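Local coordinates for protein-tyrosine-phosphatase (Vibrio vulnificus, PDB 7DHF), which probably hydrolyses phosphotyrosine in proteins to tyrosine and phosphate, as a member of the low-molecular-weight protein tyrosine phosphatase family, at residues 21-26 with 35-40; 14-19 with 45-50; 53-58 with 129-134; 71-74 with 78-81; 109-114 with 136-141. The protein carries 1 engineered substitution. All blocks are in the same frame, centred on the assembly; numbering follows the deposited sequence. Where two conformers were deposited one is given.

Contact 1 (21-26 with 35-40); sequences TGERVL and VASAGI
Glu23, on helix 18-29, reaches across to strand 34-39 and grips Ser37, in a compact example of how a helix is pinned to the strand that follows it. The helix and strand segments run antiparallel, at 174°, with their axes 7.3 Å apart. The Glu23 chain is extended, its CG anti to the backbone N (chi1 173°), which lays CG over the backbone of Val35 and Ala36 and delivers the carboxylate to the serine. Ser37 OG donates to Glu23 OE1 at 2.6 Å, close to the line of the C-O bond, while its own oxygen accepts from Asn15 ND2. On the inner side the contact is mostly apolar: Val35 CG1 sits 3.5 Å from Glu23 O and 4.2 Å from Leu26 CD2, the two apolar side chains crossing at about a right angle. The outer side is wetter. One water links Glu23 OE1 to Ser37 N, and a second joins Glu23 OE2 to Val35 O. Arg24 NE forms a salt bridge to Glu23 OE2 at 3.0 Å, approaching from above the carboxylate plane, so both oxygens are held. The pairing belongs to the beta-alpha-beta crossover of strand 7-12, helix 18-29 and strand 34-39.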
# COMPACT_ATOMS: atom_id res chain seq x y z
N THR A 21 1.69 -1.37 -5.33
CA THR A 21 1.68 -2.81 -5.53
C THR A 21 0.63 -3.47 -4.65
O THR A 21 -0.19 -4.27 -5.12
CB THR A 21 3.07 -3.39 -5.25
OG1 THR A 21 4.02 -2.82 -6.17
CG2 THR A 21 3.07 -4.91 -5.42
N GLY A 22 0.62 -3.14 -3.36
CA GLY A 22 -0.37 -3.70 -2.46
C GLY A 22 -1.79 -3.34 -2.86
O GLY A 22 -2.70 -4.16 -2.76
N GLU A 23 -1.99 -2.10 -3.31
CA GLU A 23 -3.30 -1.69 -3.82
C GLU A 23 -3.79 -2.65 -4.90
O GLU A 23 -4.91 -3.15 -4.85
CB GLU A 23 -3.23 -0.27 -4.38
CG GLU A 23 -4.50 0.20 -5.10
CD GLU A 23 -4.29 1.41 -5.98
OE1 GLU A 23 -3.53 2.32 -5.57
OE2 GLU A 23 -4.87 1.46 -7.08
N ARG A 24 -2.95 -2.88 -5.91
CA ARG A 24 -3.40 -3.63 -7.08
C ARG A 24 -3.46 -5.13 -6.81
O ARG A 24 -4.35 -5.81 -7.32
CB ARG A 24 -2.50 -3.31 -8.28
CG ARG A 24 -2.48 -1.84 -8.67
CD ARG A 24 -3.84 -1.34 -9.13
NE ARG A 24 -3.81 0.08 -9.49
CZ ARG A 24 -3.43 0.56 -10.67
NH1 ARG A 24 -3.06 -0.27 -11.64
NH2 ARG A 24 -3.43 1.86 -10.89
N VAL A 25 -2.54 -5.65 -6.00
CA VAL A 25 -2.63 -7.06 -5.60
C VAL A 25 -3.92 -7.30 -4.84
O VAL A 25 -4.67 -8.24 -5.12
CB VAL A 25 -1.39 -7.47 -4.79
CG1 VAL A 25 -1.58 -8.87 -4.19
CG2 VAL A 25 -0.14 -7.43 -5.66
N LEU A 26 -4.21 -6.44 -3.85
CA LEU A 26 -5.42 -6.60 -3.07
C LEU A 26 -6.67 -6.38 -3.92
O LEU A 26 -7.67 -7.09 -3.76
CB LEU A 26 -5.40 -5.63 -1.88
CG LEU A 26 -6.35 -5.93 -0.72
CD1 LEU A 26 -6.04 -7.28 -0.08
CD2 LEU A 26 -6.26 -4.82 0.32
N VAL A 35 -10.10 -0.42 -3.63
CA VAL A 35 -8.78 -0.32 -3.03
C VAL A 35 -8.04 0.83 -3.70
O VAL A 35 -8.01 0.92 -4.93
CB VAL A 35 -7.98 -1.63 -3.15
CG1 VAL A 35 -6.75 -1.58 -2.27
CG2 VAL A 35 -8.85 -2.83 -2.79
N ALA A 36 -7.44 1.70 -2.89
CA ALA A 36 -6.59 2.78 -3.35
C ALA A 36 -5.33 2.79 -2.50
O ALA A 36 -5.14 1.94 -1.63
CB ALA A 36 -7.33 4.13 -3.28
N SER A 37 -4.45 3.76 -2.74
CA SER A 37 -3.23 3.86 -1.95
C SER A 37 -2.78 5.31 -1.86
O SER A 37 -3.20 6.17 -2.64
CB SER A 37 -2.11 2.98 -2.51
OG SER A 37 -1.79 3.33 -3.85
N ALA A 38 -1.91 5.57 -0.88
CA ALA A 38 -1.38 6.92 -0.67
C ALA A 38 -0.07 6.83 0.09
O ALA A 38 0.25 5.80 0.70
CB ALA A 38 -2.38 7.80 0.08
N GLY A 39 0.67 7.93 0.07
CA GLY A 39 1.96 7.99 0.73
C GLY A 39 2.05 9.08 1.77
O GLY A 39 1.62 10.22 1.54
N ILE A 40 2.61 8.74 2.93
CA ILE A 40 2.74 9.70 4.03
C ILE A 40 3.62 10.87 3.64
O ILE A 40 3.45 11.99 4.16
CB ILE A 40 3.27 8.97 5.28
CG1 ILE A 40 2.21 8.01 5.82
CG2 ILE A 40 3.69 9.96 6.37
CD1 ILE A 40 2.76 6.95 6.74
O HOH W 1 -4.57 4.95 -5.47
O HOH W 2 -7.02 -0.44 -7.35

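Contact 2 (14-19 with 45-50); sequences GNICRS and SRLIGK. With PO4 (phosphate ion), chain E.
Ile16 sets CG1 between its backbone N and carbonyl carbon (chi1 56°) and extends CD1 onto Leu47, whose CG lies anti to its carbonyl carbon (chi1 -67°). That brings Ile16 CD1 to 3.8 Å from Leu47 CD1. Leu47 CD1 also packs on Gly14, 3.6 Å from Gly14 O. A surface loop thus covers the outer side of a phosphate-binding loop, the P-loop of this family, whose inner side holds a phosphate ion, probably from the crystallisation liquor, in the place expected for a substrate phosphate. Backbone amides converge on the anion: Gly14 N reaches O4, Ile16 N and Cys17 N share O1, and Ser19 N meets O3. Arg18, predicted to be catalytic, holds O2 twice, through its backbone N at 2.7 Å and through NE at 2.8 Å, the latter bond almost straight at 178°. Its NH2 adds a bond to O4 at 3.0 Å, so the guanidinium meets the phosphate edge-on and in plane. Ser19 OG donates to O3 at 2.6 Å and accepts from Asn15 ND2 at 2.9 Å, a second-shell bond that helps orient the hydroxyl. The predicted nucleophile position is an engineered alanine, Ala12, at the end of strand 7-12. From that strand the loop leads into helix 18-29, with Cys17 as N-cap, while 45-50 lies between strand 34-39 and helix 54-61; Phe131 of helix 128-146 packs against Cys17.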
# COMPACT_ATOMS: atom_id res chain seq x y z
N GLY A 14 6.22 6.79 -0.16
CA GLY A 14 6.30 7.49 -1.43
C GLY A 14 5.12 7.26 -2.35
O GLY A 14 4.87 8.04 -3.27
N ASN A 15 4.38 6.18 -2.10
CA ASN A 15 3.26 5.77 -2.96
C ASN A 15 3.72 5.52 -4.40
O ASN A 15 3.01 5.81 -5.36
CB ASN A 15 2.10 6.76 -2.88
CG ASN A 15 0.78 6.19 -3.42
OD1 ASN A 15 -0.01 6.91 -4.04
ND2 ASN A 15 0.53 4.91 -3.18
N ILE A 16 4.92 4.94 -4.54
CA ILE A 16 5.42 4.53 -5.85
C ILE A 16 5.86 3.08 -5.91
O ILE A 16 5.98 2.52 -7.02
CB ILE A 16 6.55 5.46 -6.35
CG1 ILE A 16 7.70 5.52 -5.33
CG2 ILE A 16 6.01 6.84 -6.67
CD1 ILE A 16 8.98 6.13 -5.88
N CYS A 17 6.12 2.41 -4.78
CA CYS A 17 6.61 1.03 -4.81
C CYS A 17 5.66 0.07 -4.10
O CYS A 17 4.86 -0.61 -4.75
CB CYS A 17 8.01 0.95 -4.20
SG CYS A 17 9.30 1.77 -5.18
N ARG A 18 5.72 0.01 -2.77
CA ARG A 18 4.96 -0.99 -2.03
C ARG A 18 3.47 -0.70 -2.06
O ARG A 18 2.65 -1.60 -2.28
CB ARG A 18 5.41 -1.05 -0.57
CG ARG A 18 6.83 -1.52 -0.36
CD ARG A 18 7.30 -1.14 1.03
NE ARG A 18 7.38 0.31 1.17
CZ ARG A 18 7.72 0.94 2.29
NH1 ARG A 18 8.01 0.24 3.38
NH2 ARG A 18 7.77 2.26 2.31
N SER A 19 3.09 0.55 -1.81
CA SER A 19 1.67 0.83 -1.62
C SER A 19 0.87 0.71 -2.91
O SER A 19 -0.24 0.17 -2.88
CB SER A 19 1.43 2.15 -0.87
OG SER A 19 2.11 3.24 -1.45
N SER A 45 8.41 14.25 -0.93
CA SER A 45 9.32 13.52 -1.80
C SER A 45 9.25 13.98 -3.25
O SER A 45 9.99 13.46 -4.09
CB SER A 45 9.03 12.02 -1.72
OG SER A 45 9.16 11.55 -0.39
N ARG A 46 8.36 14.93 -3.57
CA ARG A 46 8.20 15.44 -4.93
C ARG A 46 7.68 14.36 -5.87
O ARG A 46 7.99 14.36 -7.07
CB ARG A 46 9.49 16.06 -5.47
CG ARG A 46 10.04 17.18 -4.59
CD ARG A 46 11.39 17.68 -5.08
NE ARG A 46 12.40 16.62 -5.14
CZ ARG A 46 13.05 16.15 -4.08
NH1 ARG A 46 13.95 15.18 -4.23
NH2 ARG A 46 12.80 16.62 -2.87
N LEU A 47 6.88 13.43 -5.34
CA LEU A 47 6.40 12.29 -6.11
C LEU A 47 4.94 12.38 -6.55
O LEU A 47 4.50 11.51 -7.31
CB LEU A 47 6.60 10.99 -5.31
CG LEU A 47 8.06 10.58 -5.07
CD1 LEU A 47 8.12 9.39 -4.12
CD2 LEU A 47 8.76 10.24 -6.38
N ILE A 48 4.18 13.39 -6.11
CA ILE A 48 2.76 13.44 -6.46
C ILE A 48 2.60 13.40 -7.97
O ILE A 48 3.24 14.17 -8.71
CB ILE A 48 2.09 14.67 -5.84
CG1 ILE A 48 2.04 14.53 -4.32
CG2 ILE A 48 0.68 14.86 -6.42
CD1 ILE A 48 1.36 15.68 -3.60
N GLY A 49 1.73 12.52 -8.44
CA GLY A 49 1.47 12.35 -9.86
C GLY A 49 2.36 11.33 -10.54
O GLY A 49 2.04 10.92 -11.66
N LYS A 50 3.44 10.90 -9.90
CA LYS A 50 4.37 10.00 -10.55
C LYS A 50 3.76 8.60 -10.68
O LYS A 50 2.95 8.18 -9.84
CB LYS A 50 5.67 9.91 -9.75
CG LYS A 50 6.52 11.17 -9.81
CD LYS A 50 7.26 11.27 -11.14
CE LYS A 50 8.08 12.55 -11.25
NZ LYS A 50 7.22 13.76 -11.36
P PO4 E . 6.17 3.17 -1.09
O1 PO4 E . 6.71 3.93 -2.28
O2 PO4 E . 6.81 1.81 -1.07
O3 PO4 E . 4.67 3.04 -1.29
O4 PO4 E . 6.49 3.93 0.17

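Contact 3 (53-58 with 129-134); sequences DAMAIE and EAFVHA
Phe131 carries the contact between helix 54-61 and helix 128-146, with Met55 covering its ring and Asp53 and Ala56 meeting it obliquely. The ring projects from its helix with CG anti to the carbonyl carbon (chi1 -75°), reaching the first turn of the other helix. Met55 CB stands over the ring centre, 3.9 Å from the centroid and only 7° off the normal, a clear CH-pi contact. Met55 CG continues across the same region, 3.7 Å from Phe131 CD2, before bends at chi2 and chi3 carry the sulfur and terminal methyl away from the ring. Ala56 adds its backbone N, 3.6 Å from Phe131 CD1, and its CB beside the same carbon; the CA atoms of Ala56 and Phe131 are 6.2 Å apart. The carboxylate of Asp53 lies beside the far end of the ring, with OD2 3.5 Å from Phe131 CZ and the two planes 27° apart. That oxygen already has a polar task: as the N-cap residue, Asp53 accepts from Met55 N through OD2 at 2.8 Å, the donor arriving on the anti side but tilted out of the carboxylate plane. No hydrogen bond spans the two segments. The chemistry is therefore mainly dispersion and CH-pi, and the helix start and the Met55 amide would be expected to stabilise the negative charge of Asp53 beside the ring.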
# COMPACT_ATOMS: atom_id res chain seq x y z
N ASP A 53 6.92 2.82 -9.64
CA ASP A 53 8.28 2.54 -10.07
C ASP A 53 8.28 1.47 -11.15
O ASP A 53 7.57 0.47 -11.06
CB ASP A 53 9.09 2.06 -8.86
CG ASP A 53 10.55 1.86 -9.18
OD1 ASP A 53 11.36 2.73 -8.81
OD2 ASP A 53 10.88 0.82 -9.79
N ALA A 54 9.10 1.68 -12.19
CA ALA A 54 9.08 0.79 -13.34
C ALA A 54 9.35 -0.66 -12.95
O ALA A 54 8.77 -1.59 -13.51
CB ALA A 54 10.10 1.26 -14.38
N MET A 55 10.25 -0.88 -11.98
CA MET A 55 10.55 -2.24 -11.58
C MET A 55 9.42 -2.85 -10.77
O MET A 55 9.17 -4.05 -10.85
CB MET A 55 11.86 -2.30 -10.80
CG MET A 55 12.40 -3.71 -10.61
SD MET A 55 12.77 -4.53 -12.18
CE MET A 55 14.28 -3.68 -12.66
N ALA A 56 8.72 -2.03 -9.98
CA ALA A 56 7.52 -2.51 -9.30
C ALA A 56 6.46 -2.93 -10.31
O ALA A 56 5.81 -3.97 -10.14
CB ALA A 56 6.97 -1.44 -8.35
N ILE A 57 6.27 -2.14 -11.37
CA ILE A 57 5.32 -2.51 -12.41
C ILE A 57 5.72 -3.82 -13.06
O ILE A 57 4.89 -4.71 -13.28
CB ILE A 57 5.19 -1.38 -13.45
CG1 ILE A 57 4.69 -0.09 -12.79
CG2 ILE A 57 4.27 -1.80 -14.59
CD1 ILE A 57 4.62 1.11 -13.72
N GLU A 58 7.01 -3.97 -13.37
CA GLU A 58 7.48 -5.16 -14.08
C GLU A 58 7.29 -6.41 -13.24
O GLU A 58 6.78 -7.43 -13.73
CB GLU A 58 8.96 -4.97 -14.45
CG GLU A 58 9.60 -6.14 -15.17
CD GLU A 58 9.37 -6.08 -16.67
OE1 GLU A 58 8.27 -5.67 -17.09
OE2 GLU A 58 10.30 -6.43 -17.43
N GLU A 129 15.91 -7.72 -7.23
CA GLU A 129 15.78 -8.68 -6.14
C GLU A 129 14.97 -8.10 -4.99
O GLU A 129 14.13 -8.80 -4.40
CB GLU A 129 17.17 -9.08 -5.63
CG GLU A 129 17.92 -10.04 -6.53
CD GLU A 129 19.17 -10.59 -5.86
OE1 GLU A 129 19.03 -11.36 -4.89
OE2 GLU A 129 20.29 -10.25 -6.30
N ALA A 130 15.20 -6.83 -4.65
CA ALA A 130 14.46 -6.21 -3.56
C ALA A 130 12.98 -6.07 -3.92
O ALA A 130 12.11 -6.20 -3.06
CB ALA A 130 15.06 -4.84 -3.23
N PHE A 131 12.69 -5.79 -5.19
CA PHE A 131 11.30 -5.69 -5.63
C PHE A 131 10.62 -7.06 -5.61
O PHE A 131 9.43 -7.16 -5.30
CB PHE A 131 11.23 -5.04 -7.01
CG PHE A 131 11.46 -3.55 -6.98
CD1 PHE A 131 10.40 -2.67 -6.89
CD2 PHE A 131 12.75 -3.04 -7.02
CE1 PHE A 131 10.61 -1.31 -6.86
CE2 PHE A 131 12.96 -1.67 -6.99
CZ PHE A 131 11.89 -0.81 -6.90
N VAL A 132 11.36 -8.11 -5.95
CA VAL A 132 10.81 -9.46 -5.87
C VAL A 132 10.49 -9.82 -4.42
O VAL A 132 9.45 -10.42 -4.13
CB VAL A 132 11.77 -10.48 -6.53
CG1 VAL A 132 11.31 -11.91 -6.28
CG2 VAL A 132 11.88 -10.21 -8.02
N HIS A 133 11.39 -9.47 -3.50
CA HIS A 133 11.14 -9.74 -2.08
C HIS A 133 9.92 -8.98 -1.59
O HIS A 133 9.07 -9.53 -0.89
CB HIS A 133 12.38 -9.36 -1.27
CG HIS A 133 12.19 -9.48 0.21
ND1 HIS A 133 12.02 -10.70 0.84
CD2 HIS A 133 12.16 -8.54 1.19
CE1 HIS A 133 11.89 -10.50 2.14
NE2 HIS A 133 11.97 -9.20 2.38
N ALA A 134 9.83 -7.69 -1.94
CA ALA A 134 8.67 -6.90 -1.53
C ALA A 134 7.39 -7.49 -2.10
O ALA A 134 6.38 -7.61 -1.38
CB ALA A 134 8.84 -5.45 -1.96

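Contact 4 (71-74 with 78-81); sequences QSQQ and ALCS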
# COMPACT_ATOMS: atom_id res chain seq x y z
N GLN A 71 -0.99 6.91 -10.06
CA GLN A 71 -0.50 8.25 -9.76
C GLN A 71 -0.32 8.36 -8.25
O GLN A 71 -1.28 8.23 -7.50
CB GLN A 71 -1.48 9.32 -10.25
CG GLN A 71 -1.64 9.38 -11.75
CD GLN A 71 -2.69 10.38 -12.18
OE1 GLN A 71 -3.84 10.31 -11.75
NE2 GLN A 71 -2.29 11.34 -13.00
N SER A 72 0.92 8.60 -7.82
CA SER A 72 1.20 8.78 -6.41
C SER A 72 0.40 9.95 -5.84
O SER A 72 0.29 11.00 -6.47
CB SER A 72 2.69 9.03 -6.21
OG SER A 72 2.98 9.40 -4.87
N GLN A 73 -0.16 9.75 -4.65
CA GLN A 73 -0.91 10.81 -3.98
C GLN A 73 -0.51 10.87 -2.51
O GLN A 73 -0.08 9.88 -1.91
CB GLN A 73 -2.43 10.63 -4.11
CG GLN A 73 -3.03 9.56 -3.20
CD GLN A 73 -4.54 9.49 -3.35
OE1 GLN A 73 -5.21 10.51 -3.49
NE2 GLN A 73 -5.08 8.28 -3.32
N GLN A 74 -0.72 12.05 -1.92
CA GLN A 74 -0.35 12.32 -0.54
C GLN A 74 -1.46 11.90 0.41
O GLN A 74 -2.65 12.09 0.13
CB GLN A 74 -0.09 13.82 -0.38
CG GLN A 74 0.10 14.30 1.06
CD GLN A 74 1.33 13.71 1.73
OE1 GLN A 74 2.39 13.59 1.11
NE2 GLN A 74 1.18 13.33 2.99
N ALA A 78 -8.52 14.27 5.05
CA ALA A 78 -9.71 14.15 4.22
C ALA A 78 -9.72 12.83 3.45
O ALA A 78 -10.76 12.18 3.33
CB ALA A 78 -9.79 15.33 3.25
N LEU A 79 -8.56 12.42 2.93
CA LEU A 79 -8.49 11.15 2.21
C LEU A 79 -8.84 9.99 3.14
O LEU A 79 -9.60 9.09 2.75
CB LEU A 79 -7.10 10.96 1.61
CG LEU A 79 -6.95 9.74 0.70
CD1 LEU A 79 -7.74 9.93 -0.59
CD2 LEU A 79 -5.48 9.48 0.39
N CYS A 80 -8.30 9.99 4.36
CA CYS A 80 -8.56 8.89 5.29
C CYS A 80 -10.05 8.75 5.58
O CYS A 80 -10.53 7.63 5.79
CB CYS A 80 -7.79 9.12 6.59
SG CYS A 80 -6.00 8.90 6.47
N SER A 81 -10.79 9.86 5.59
CA SER A 81 -12.21 9.80 5.89
C SER A 81 -13.00 9.07 4.81
O SER A 81 -14.14 8.67 5.06
CB SER A 81 -12.78 11.21 6.08
OG SER A 81 -12.76 11.95 4.87
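Gln73 and Leu79 meet where an extended loop, 71-74, passes the short helix 77-80, in the connection that leads on to strand 85-88 of this parallel alpha/beta fold. The loop residues Gln73 and Gln74 have strand-like backbone angles, whereas Ala78, Leu79 and Cys80 are helical. The chain turns between the segments within three residues, and the nearest CA atoms across them, those of Gln74 and Leu79, remain 8.7 Å apart. Side chains must bridge that distance. A chi1 of 77° tucks Gln73 CG back over its own backbone before the chain runs out extended, while Leu79 comes from the opposite direction. Both methyls of the leucine meet the amide end: Leu79 CD2 is 3.9 Å from Gln73 CD, and Leu79 CD1 is 3.9 Å from Gln73 OE1. These are van der Waals contacts, and the amide has its polar partner in the strand, since Gln73 NE2 donates to Ser37 O. Leu79 also packs on Ala38, so the loop and helix together cover one stretch of the outermost strand 34-39. Gln74 contributes backbone to the contact, and its amide is engaged outside it, OE1 with Glu43 N and NE2 with Ile40 O. The result is a small surface contact of apolar methyls against an amide anchored by its bond to Ser37 O. Its last point of touch is the methyl Leu79 CD2, 3.9 Å from Gln74 O.

Contact 5 (109-114 with 136-141); sequences MLFGQW and QLIDEA
Phe111, in the turn that follows edge strand 108-110, inserts its ring against helix 128-146, a helix packed on the sheet of an alpha/beta fold with strand order 2-1-3-4. A type I beta turn from Leu110 to Gln113 carries the chain past the helix, and the ring swings out with CG anti to the backbone N (chi1 -160°). Along the helix segment, Gln136 comes first and braces its own surface, NE2 donating to Glu140 OE2 at 2.7 Å in a nearly straight bond of 175°. Leu137 turns to a different neighbourhood, packing on Lys118 and Ile120. Ile138 is the first residue to touch the turn. Its CG2 lies 3.8 Å from Phe111 CE2, and its carbonyl oxygen faces the ring edge in plane, with Ile138 O 3.5 Å from the same carbon. Ile138 also packs on Arg18 and Thr21, and the ring itself rests against Gly22 of helix 18-29. Ala141 then brings the backbones close, its CA 5.0 Å from that of Gly112. Its methyl fits between the turn and the ring, Ala141 CB lying 3.4 Å from Phe111 O and 3.7 Å from Phe111 CD2. No direct hydrogen bond crosses here, but a carbonyl on each side is served by a shared water. This water donates to Phe111 O and to Ala141 O, and accepts from Trp114 N at 2.9 Å.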
# COMPACT_ATOMS: atom_id res chain seq x y z
N MET A 109 -4.43 -0.59 10.31
CA MET A 109 -3.88 -1.89 10.64
C MET A 109 -2.66 -2.14 9.75
O MET A 109 -2.35 -1.35 8.85
CB MET A 109 -4.95 -2.97 10.48
CG MET A 109 -6.22 -2.67 11.28
SD MET A 109 -7.53 -3.89 11.06
CE MET A 109 -8.88 -3.10 11.93
N LEU A 110 -1.97 -3.25 9.99
CA LEU A 110 -0.71 -3.54 9.32
C LEU A 110 -0.95 -4.43 8.11
O LEU A 110 -1.61 -5.46 8.21
CB LEU A 110 0.25 -4.25 10.29
CG LEU A 110 1.67 -4.46 9.78
CD1 LEU A 110 2.42 -3.14 9.66
CD2 LEU A 110 2.42 -5.41 10.70
N PHE A 111 -0.38 -4.03 6.96
CA PHE A 111 -0.54 -4.84 5.76
C PHE A 111 -0.07 -6.27 6.00
O PHE A 111 -0.75 -7.23 5.62
CB PHE A 111 0.21 -4.21 4.59
CG PHE A 111 -0.26 -4.69 3.25
CD1 PHE A 111 -1.22 -3.97 2.54
CD2 PHE A 111 0.23 -5.86 2.70
CE1 PHE A 111 -1.67 -4.42 1.31
CE2 PHE A 111 -0.22 -6.31 1.47
CZ PHE A 111 -1.17 -5.58 0.77
N GLY A 112 1.08 -6.43 6.66
CA GLY A 112 1.61 -7.75 6.93
C GLY A 112 1.17 -8.35 8.25
O GLY A 112 1.90 -9.16 8.84
N GLN A 113 -0.03 -8.00 8.72
CA GLN A 113 -0.48 -8.52 10.01
C GLN A 113 -0.45 -10.05 10.05
O GLN A 113 -0.08 -10.64 11.07
CB GLN A 113 -1.89 -8.02 10.34
CG GLN A 113 -2.47 -8.73 11.56
CD GLN A 113 -3.70 -8.07 12.14
OE1 GLN A 113 -4.18 -7.06 11.65
NE2 GLN A 113 -4.21 -8.66 13.22
N TRP A 114 -0.85 -10.70 8.96
CA TRP A 114 -1.10 -12.13 8.98
C TRP A 114 0.12 -12.96 8.61
O TRP A 114 0.03 -14.19 8.59
CB TRP A 114 -2.27 -12.45 8.04
CG TRP A 114 -3.46 -11.63 8.40
CD1 TRP A 114 -4.05 -10.65 7.66
CD2 TRP A 114 -4.19 -11.69 9.63
NE1 TRP A 114 -5.11 -10.11 8.34
CE2 TRP A 114 -5.22 -10.74 9.56
CE3 TRP A 114 -4.07 -12.48 10.79
CZ2 TRP A 114 -6.13 -10.54 10.59
CZ3 TRP A 114 -4.98 -12.28 11.81
CH2 TRP A 114 -5.99 -11.32 11.71
N GLN A 136 6.76 -10.56 -2.95
CA GLN A 136 6.46 -11.82 -2.27
C GLN A 136 5.73 -11.57 -0.96
O GLN A 136 4.69 -12.19 -0.68
CB GLN A 136 7.75 -12.60 -2.03
CG GLN A 136 7.53 -13.95 -1.36
CD GLN A 136 6.79 -14.93 -2.25
OE1 GLN A 136 6.93 -14.89 -3.47
NE2 GLN A 136 6.01 -15.81 -1.64
N LEU A 137 6.26 -10.68 -0.12
CA LEU A 137 5.62 -10.38 1.15
C LEU A 137 4.25 -9.76 0.94
O LEU A 137 3.28 -10.11 1.63
CB LEU A 137 6.50 -9.47 1.99
CG LEU A 137 7.84 -10.04 2.46
CD1 LEU A 137 8.63 -8.99 3.22
CD2 LEU A 137 7.64 -11.28 3.33
N ILE A 138 4.14 -8.83 -0.01
CA ILE A 138 2.85 -8.20 -0.28
C ILE A 138 1.84 -9.24 -0.73
O ILE A 138 0.68 -9.24 -0.29
CB ILE A 138 3.02 -7.07 -1.31
CG1 ILE A 138 3.80 -5.91 -0.69
CG2 ILE A 138 1.67 -6.59 -1.85
CD1 ILE A 138 4.24 -4.85 -1.68
N ASP A 139 2.26 -10.15 -1.61
CA ASP A 139 1.37 -11.19 -2.11
C ASP A 139 0.88 -12.09 -0.97
O ASP A 139 -0.33 -12.30 -0.80
CB ASP A 139 2.11 -12.01 -3.17
CG ASP A 139 1.22 -12.99 -3.89
OD1 ASP A 139 -0.02 -12.86 -3.81
OD2 ASP A 139 1.77 -13.89 -4.56
N GLU A 140 1.81 -12.62 -0.18
CA GLU A 140 1.42 -13.47 0.95
C GLU A 140 0.51 -12.72 1.91
O GLU A 140 -0.50 -13.27 2.38
CB GLU A 140 2.67 -13.94 1.69
CG GLU A 140 3.57 -14.88 0.91
CD GLU A 140 4.78 -15.33 1.70
OE1 GLU A 140 4.68 -15.38 2.95
OE2 GLU A 140 5.82 -15.64 1.09
N ALA A 141 0.85 -11.47 2.23
CA ALA A 141 0.06 -10.70 3.18
C ALA A 141 -1.33 -10.40 2.63
O ALA A 141 -2.32 -10.46 3.37
CB ALA A 141 0.80 -9.40 3.49
O HOH W 3 -1.18 -9.91 6.14

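How the contacts relate
From the N terminus, the chain leaves strand 7-12 through the phosphate-binding loop and enters helix 18-29. Contact 1 closes the first, short loop, between helix 18-29 and the strand 34-39 that follows, and is nested inside the longer loop that contact 2 closes at 45-50. Contact 3 then opens at helix 54-61 and closes at helix 128-146, spanning contact 4, which nests within it. Contact 5 crosses contact 3: 109-114 lies inside the loop of contact 3, while its partner 136-141 lies beyond 129-134. It ties edge strand 108-110 to the C-terminal helix. Gly39 with Gln73 links contacts 1 and 4, and Gly14 with Ser72 links contacts 2 and 4.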